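Local atomic coordinates of 7beta-hydroxysteroid dehydrogenase (Collinsella aerofaciens, PDB entry 5FYD), a protein that reduces the 7-oxo group of bile acids such as 7-oxolithocholate with NADPH, giving ursodeoxycholate, and probably contributes to its formation in the human colon. Residues Phe87-Ala92 with Ile139-Met144; Asp180-Thr185 with Leu229-Gly234; Leu186-Thr191 with Lys209-Pro214. One frame throughout, in Å; residues are numbered along the deposited sequence.

Contact 1 of 3, residues Phe87-Ala92 with Ile139-Met144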
# COMPACT_ATOMS: atom_id res chain seq x y z
N PHE A 87 -2.30 30.27 -4.40
CA PHE A 87 -1.55 29.03 -4.58
C PHE A 87 -2.46 27.89 -4.97
O PHE A 87 -3.57 27.80 -4.47
CB PHE A 87 -0.81 28.66 -3.30
CG PHE A 87 0.02 27.42 -3.41
CD1 PHE A 87 1.27 27.47 -4.00
CD2 PHE A 87 -0.43 26.21 -2.90
CE1 PHE A 87 2.05 26.33 -4.12
CE2 PHE A 87 0.35 25.07 -3.00
CZ PHE A 87 1.59 25.13 -3.61
N MET A 88 -1.97 27.03 -5.85
CA MET A 88 -2.62 25.76 -6.13
C MET A 88 -1.57 24.66 -6.21
O MET A 88 -0.49 24.87 -6.76
CB MET A 88 -3.41 25.80 -7.45
CG MET A 88 -4.27 24.57 -7.73
SD MET A 88 -4.69 24.38 -9.50
CE MET A 88 -3.27 23.52 -10.10
N SER A 89 -1.90 23.49 -5.66
CA SER A 89 -1.10 22.28 -5.90
C SER A 89 -2.03 21.13 -6.26
O SER A 89 -2.95 20.84 -5.49
CB SER A 89 -0.26 21.87 -4.70
OG SER A 89 0.43 20.67 -4.95
N TYR A 90 -1.77 20.47 -7.39
CA TYR A 90 -2.45 19.24 -7.73
C TYR A 90 -1.61 18.05 -7.27
O TYR A 90 -0.52 17.81 -7.82
CB TYR A 90 -2.76 19.15 -9.21
CG TYR A 90 -3.87 18.16 -9.48
CD1 TYR A 90 -5.19 18.57 -9.35
CD2 TYR A 90 -3.63 16.85 -9.82
CE1 TYR A 90 -6.24 17.72 -9.57
CE2 TYR A 90 -4.67 15.97 -10.04
CZ TYR A 90 -5.99 16.41 -9.91
OH TYR A 90 -7.09 15.57 -10.11
N VAL A 91 -2.11 17.36 -6.25
CA VAL A 91 -1.42 16.26 -5.59
C VAL A 91 -2.08 14.90 -5.83
O VAL A 91 -1.40 13.89 -5.79
CB VAL A 91 -1.37 16.47 -4.05
CG1 VAL A 91 -0.50 15.39 -3.39
CG2 VAL A 91 -0.87 17.85 -3.72
N ALA A 92 -3.37 14.88 -6.10
CA ALA A 92 -4.09 13.61 -6.17
C ALA A 92 -3.59 12.77 -7.32
O ALA A 92 -3.20 13.30 -8.36
CB ALA A 92 -5.56 13.86 -6.37
N ILE A 139 2.38 24.55 -7.76
CA ILE A 139 3.35 23.43 -7.72
C ILE A 139 2.56 22.18 -7.94
O ILE A 139 1.77 21.81 -7.09
CB ILE A 139 4.11 23.34 -6.38
CG1 ILE A 139 4.93 24.61 -6.14
CG2 ILE A 139 5.01 22.08 -6.37
CD1 ILE A 139 5.55 24.67 -4.76
N ASN A 140 2.75 21.53 -9.08
CA ASN A 140 2.09 20.27 -9.33
C ASN A 140 3.05 19.12 -9.09
O ASN A 140 4.25 19.25 -9.24
CB ASN A 140 1.53 20.21 -10.74
CG ASN A 140 0.43 21.20 -10.96
OD1 ASN A 140 -0.38 21.47 -10.07
ND2 ASN A 140 0.38 21.78 -12.16
N VAL A 141 2.49 17.98 -8.70
CA VAL A 141 3.27 16.82 -8.32
C VAL A 141 3.23 15.76 -9.41
O VAL A 141 2.16 15.31 -9.83
CB VAL A 141 2.74 16.27 -6.99
CG1 VAL A 141 3.52 15.02 -6.57
CG2 VAL A 141 2.81 17.35 -5.94
N SER A 142 4.41 15.39 -9.90
CA SER A 142 4.56 14.24 -10.78
C SER A 142 5.30 13.09 -10.09
O SER A 142 5.57 13.12 -8.86
CB SER A 142 5.24 14.67 -12.08
OG SER A 142 5.15 13.65 -13.06
N SER A 143 5.64 12.08 -10.88
CA SER A 143 6.27 10.87 -10.38
C SER A 143 7.34 10.44 -11.35
O SER A 143 7.21 10.65 -12.57
CB SER A 143 5.22 9.78 -10.30
OG SER A 143 5.82 8.56 -9.90
N MET A 144 8.39 9.83 -10.81
CA MET A 144 9.43 9.23 -11.63
C MET A 144 8.89 8.21 -12.65
O MET A 144 9.51 8.06 -13.70
CB MET A 144 10.53 8.63 -10.73
CG MET A 144 11.46 9.72 -10.23
SD MET A 144 12.57 9.14 -8.96
CE MET A 144 13.63 8.08 -9.93

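Contact 2 of 3, residues Asp180-Thr185 with Leu229-Gly234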
# COMPACT_ATOMS: atom_id res chain seq x y z
N ASP A 180 4.37 32.07 -10.51
CA ASP A 180 5.49 31.11 -10.42
C ASP A 180 4.94 29.69 -10.46
O ASP A 180 4.12 29.32 -9.64
CB ASP A 180 6.27 31.30 -9.12
CG ASP A 180 7.01 32.63 -9.06
OD1 ASP A 180 7.42 33.16 -10.12
OD2 ASP A 180 7.16 33.16 -7.93
N VAL A 181 5.39 28.90 -11.43
CA VAL A 181 4.90 27.56 -11.62
C VAL A 181 6.07 26.60 -11.62
O VAL A 181 7.12 26.91 -12.16
CB VAL A 181 4.06 27.45 -12.92
CG1 VAL A 181 3.66 26.00 -13.25
CG2 VAL A 181 2.83 28.31 -12.79
N GLU A 182 5.88 25.46 -10.99
CA GLU A 182 6.90 24.42 -10.87
C GLU A 182 6.22 23.06 -10.88
O GLU A 182 5.11 22.92 -10.38
CB GLU A 182 7.68 24.59 -9.58
CG GLU A 182 8.87 23.65 -9.38
CD GLU A 182 9.32 23.63 -7.92
OE1 GLU A 182 9.29 24.70 -7.26
OE2 GLU A 182 9.64 22.53 -7.44
N VAL A 183 6.89 22.09 -11.47
CA VAL A 183 6.55 20.69 -11.22
C VAL A 183 7.65 20.03 -10.42
O VAL A 183 8.84 20.17 -10.72
CB VAL A 183 6.22 19.90 -12.50
CG1 VAL A 183 7.27 20.06 -13.61
CG2 VAL A 183 5.97 18.41 -12.20
N ILE A 184 7.24 19.29 -9.38
CA ILE A 184 8.17 18.51 -8.57
C ILE A 184 7.83 17.04 -8.83
O ILE A 184 6.69 16.62 -8.63
CB ILE A 184 8.13 18.87 -7.08
CG1 ILE A 184 9.19 18.05 -6.32
CG2 ILE A 184 6.76 18.67 -6.43
CD1 ILE A 184 10.35 18.85 -5.83
N THR A 185 8.84 16.28 -9.22
CA THR A 185 8.70 14.88 -9.57
C THR A 185 9.23 14.01 -8.42
O THR A 185 10.40 14.12 -8.04
CB THR A 185 9.44 14.58 -10.88
OG1 THR A 185 8.79 15.29 -11.96
CG2 THR A 185 9.44 13.12 -11.18
N LEU A 229 12.08 25.23 -13.02
CA LEU A 229 10.80 24.85 -13.64
C LEU A 229 10.37 23.42 -13.29
O LEU A 229 9.19 23.14 -13.00
CB LEU A 229 10.88 24.99 -15.16
CG LEU A 229 11.38 26.33 -15.74
CD1 LEU A 229 11.37 26.29 -17.26
CD2 LEU A 229 10.57 27.49 -15.23
N SER A 230 11.32 22.52 -13.36
CA SER A 230 11.08 21.09 -13.26
C SER A 230 12.16 20.47 -12.38
O SER A 230 13.35 20.45 -12.75
CB SER A 230 11.09 20.49 -14.65
OG SER A 230 10.75 19.12 -14.62
N VAL A 231 11.74 19.95 -11.25
CA VAL A 231 12.65 19.51 -10.19
C VAL A 231 12.32 18.08 -9.90
O VAL A 231 11.16 17.69 -9.82
CB VAL A 231 12.41 20.31 -8.90
CG1 VAL A 231 13.26 19.80 -7.72
CG2 VAL A 231 12.67 21.79 -9.16
N ILE A 232 13.37 17.27 -9.76
CA ILE A 232 13.22 15.91 -9.25
C ILE A 232 13.56 15.96 -7.76
O ILE A 232 14.63 16.41 -7.40
CB ILE A 232 14.11 14.92 -10.00
CG1 ILE A 232 13.60 14.77 -11.45
CG2 ILE A 232 14.11 13.55 -9.31
CD1 ILE A 232 14.56 14.09 -12.37
N ALA A 233 12.66 15.51 -6.90
CA ALA A 233 12.88 15.60 -5.45
C ALA A 233 13.97 14.64 -5.01
O ALA A 233 13.91 13.46 -5.32
CB ALA A 233 11.59 15.31 -4.69
N GLY A 234 14.95 15.19 -4.31
CA GLY A 234 15.99 14.41 -3.68
C GLY A 234 17.18 14.20 -4.60
O GLY A 234 17.04 13.96 -5.79
O HOH W 1 10.04 17.48 -12.49

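Contact 3 of 3, residues Leu186-Thr191 with Lys209-Pro214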
# COMPACT_ATOMS: atom_id res chain seq x y z
N LEU A 186 8.36 13.18 -7.86
CA LEU A 186 8.67 12.41 -6.66
C LEU A 186 9.06 11.00 -7.02
O LEU A 186 8.57 10.45 -7.99
CB LEU A 186 7.47 12.34 -5.75
CG LEU A 186 6.83 13.68 -5.38
CD1 LEU A 186 5.73 13.47 -4.34
CD2 LEU A 186 7.87 14.67 -4.93
N GLY A 187 9.92 10.41 -6.21
CA GLY A 187 10.20 9.00 -6.29
C GLY A 187 9.46 8.35 -5.14
O GLY A 187 8.39 8.78 -4.72
N THR A 188 10.07 7.33 -4.57
CA THR A 188 9.48 6.64 -3.44
C THR A 188 9.48 7.55 -2.22
O THR A 188 10.50 8.14 -1.87
CB THR A 188 10.24 5.33 -3.22
OG1 THR A 188 10.17 4.59 -4.45
CG2 THR A 188 9.66 4.54 -2.08
N THR A 189 8.30 7.71 -1.63
CA THR A 189 8.05 8.68 -0.58
C THR A 189 7.48 7.93 0.63
O THR A 189 6.67 7.03 0.48
CB THR A 189 7.04 9.73 -1.06
OG1 THR A 189 7.52 10.36 -2.27
CG2 THR A 189 6.81 10.78 0.01
N LEU A 190 7.92 8.32 1.82
CA LEU A 190 7.48 7.68 3.06
C LEU A 190 6.03 8.08 3.35
O LEU A 190 5.75 9.24 3.66
CB LEU A 190 8.39 8.08 4.20
CG LEU A 190 8.15 7.50 5.60
CD1 LEU A 190 8.47 6.01 5.63
CD2 LEU A 190 9.01 8.25 6.61
N THR A 191 5.12 7.13 3.18
CA THR A 191 3.70 7.30 3.47
C THR A 191 3.26 6.13 4.37
O THR A 191 4.05 5.19 4.58
CB THR A 191 2.89 7.33 2.16
OG1 THR A 191 3.12 6.14 1.41
CG2 THR A 191 3.29 8.54 1.31
N LYS A 209 16.90 4.28 2.53
CA LYS A 209 18.09 4.87 1.88
C LYS A 209 17.72 5.72 0.66
O LYS A 209 18.46 6.63 0.29
CB LYS A 209 19.12 3.78 1.49
CG LYS A 209 20.10 3.43 2.61
CD LYS A 209 20.75 2.06 2.40
CE LYS A 209 21.84 1.80 3.43
NZ LYS A 209 22.01 0.34 3.71
N ILE A 210 16.57 5.42 0.04
CA ILE A 210 16.08 6.16 -1.13
C ILE A 210 14.64 6.69 -1.02
O ILE A 210 14.10 7.18 -2.02
CB ILE A 210 16.27 5.33 -2.43
CG1 ILE A 210 15.46 4.02 -2.41
CG2 ILE A 210 17.75 5.03 -2.65
CD1 ILE A 210 14.04 4.14 -2.92
N ALA A 211 14.01 6.61 0.15
CA ALA A 211 12.71 7.25 0.37
C ALA A 211 12.87 8.61 1.03
O ALA A 211 13.66 8.78 1.95
CB ALA A 211 11.79 6.38 1.21
N LEU A 212 12.11 9.59 0.54
CA LEU A 212 12.09 10.92 1.12
C LEU A 212 10.83 11.06 1.94
O LEU A 212 9.85 10.40 1.67
CB LEU A 212 12.08 11.99 0.01
CG LEU A 212 13.22 11.90 -1.01
CD1 LEU A 212 12.95 12.88 -2.14
CD2 LEU A 212 14.57 12.17 -0.36
N THR A 213 10.85 11.94 2.93
CA THR A 213 9.63 12.28 3.66
C THR A 213 8.81 13.28 2.85
O THR A 213 9.37 14.06 2.06
CB THR A 213 9.89 12.88 5.03
OG1 THR A 213 10.44 14.21 4.91
CG2 THR A 213 10.82 11.97 5.87
N PRO A 214 7.49 13.28 3.04
CA PRO A 214 6.67 14.28 2.35
C PRO A 214 7.15 15.71 2.62
O PRO A 214 7.19 16.54 1.70
CB PRO A 214 5.28 14.06 2.94
CG PRO A 214 5.27 12.63 3.40
CD PRO A 214 6.68 12.31 3.81
O HOH W 2 12.91 7.22 -4.88

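Contact 1 of 3, residues Phe87-Ala92 with Ile139-Met144
S89 and N140 each send a polar side chain across to the backbone of the opposite strand. Strands 85-90 and 136-143 are neighbours in the middle of the parallel sheet of the Rossmann fold, and their axes here lie only 10° apart. Regular parallel bonds run from I139 N to M88 O and from V141 N to Y90 O, but between them the pattern changes: Y90 N stands 3.8 Å from I139 O, and each atom has a side-chain partner. The OG of S89, anti to its backbone N (chi1 177°), reaches I139 O at 2.8 Å, nearly in line with the carbonyl. Serine suits this buried place because its short hydroxyl already lies close enough to bond that oxygen. N140 supplies the complementary acceptor: its CG stands beside the backbone N, and OD1 takes the Y90 N-H in its carbonyl plane at 3.2 Å. The same oxygen lies close to Y90 CB and M88 CE, while ND2 turns to T167 OG1, fixing the amide's rotation. Helix 105-132 lies over these side chains, with Y126 on M88, T118 on Y90, and F119 and F123 on N140; the Y90 ring meets F119 edge-to-face and its OH bonds V114 O.

The CG1-CD1 arm of I139, with CG1 beside the backbone N (chi1 -61°), comes to the edge of the F87 ring, CD1 in the ring plane and CG1 3.9 Å from CE1. Both apolar residues suit a buried layer between strands: I139 also touches I184, and F87 touches I13. Further along, the strand leads to S143, the inferred transition-state stabiliser, and V91 touches E18 of the NADP(+) site. Where the first strand gives way to loop, V91 CG2 meets V141 CG2 at 4.3 Å.

Contact 2 of 3, residues Asp180-Thr185 with Leu229-Gly234
I184 and V231 make the tight side of this parallel pairing, in which strand 230-232 forms the outermost strand of the Rossmann sheet beside strand 179-186. CD1 of I184 lies 3.6 Å from V231 CG1. The I184 chi2 of 109° is off a staggered value and sets CD1 against both V231 CG1 and A233 CB, a mildly strained rotamer that goes with the close fit. On the same face E182, with CG anti to the backbone N, extends until OE2 rests 3.6 Å from V231 CG2, a carboxylate oxygen against a methyl. β-Branched, apolar I184 and V231 suit this layer, which helix 214-224 covers through E220, A221 and K224. Four backbone bonds join the strands; the shortest, T185 N to V231 O, is 2.8 Å.

The face with V183, T185, S230 and I232, under helix 154-173, is more polar, and there only S230 and I232 are partly exposed. V183 CG1 meets S230 OG at 3.7 Å, but T185 and S230 are joined through a water, which lies 2.6 Å from T185 OG1 and donates to S230 OG. Short hydroxyl side chains suit such a bridge. S230 OG also bonds E168 OE2.

T185 lies near S143, so the pairing may help place the strand end beside the active site. V231 O receives T185 N-H and a water O-H, which probably polarises its peptide, while the water ties both hydroxyls to the sheet edge.

Contact 3 of 3, residues Leu186-Thr191 with Lys209-Pro214
L212 is bridged to T189 through T188 and L190, the neighbours of T189: L212 N bonds T188 O at 3.2 Å, and L190 N bonds L212 O at 2.8 Å with an N-H...O angle of 171°. T189 CG2, anti to its backbone N, leans over this bridge to 3.5 Å from L212 O and packs against P214. Its OG1 turns back to G187 O, above the plane of that carbonyl, so one β-branched residue serves both an apolar and a polar need. The P214 ring lies against the L190 carbonyl, CD 3.2 Å from L190 O, while the L190 side chain meets T213, CD2 to CG2 4.2 Å.

Residues 186-191 follow strand 179-186 of the Rossmann fold, in the part of short-chain dehydrogenases that commonly borders the substrate cleft; P214 lies near G19 of the NADP(+) site. Both segments run into helices: T191 caps L194 N, and T213 caps E216 N with its OG1, while P214, lacking an N-H, suits the first turn.

At the I210 end, T188 N-H reaches a water that probably donates to I210 O, and T188 CB meets CD1 of I210, a poorly ordered residue, at 4.0 Å. The T188 hydroxyl bonds G201 O and G200 N of the second subunit.

In the fold
Contact 1 lies at the centre of the chain and is wholly buried, contact 2 is a mostly buried pairing at the sheet's outer strand, and contact 3 is a partly buried loop pairing. Contacts 1 and 2 belong to one sheet: N140 and S142 of the first probably bond I184 of the second. Strand 179-186 then runs straight into 186-191, where L186 probably bonds S142 and M144, and contact 3 is nested inside the loop closed by contact 2. The chemistry shifts accordingly: side chains replace a backbone bond in the core, a water bridges hydroxyls at the edge, and a single backbone bridge, threonine N-caps and a hydroxyl bonded to the second subunit mark the loops.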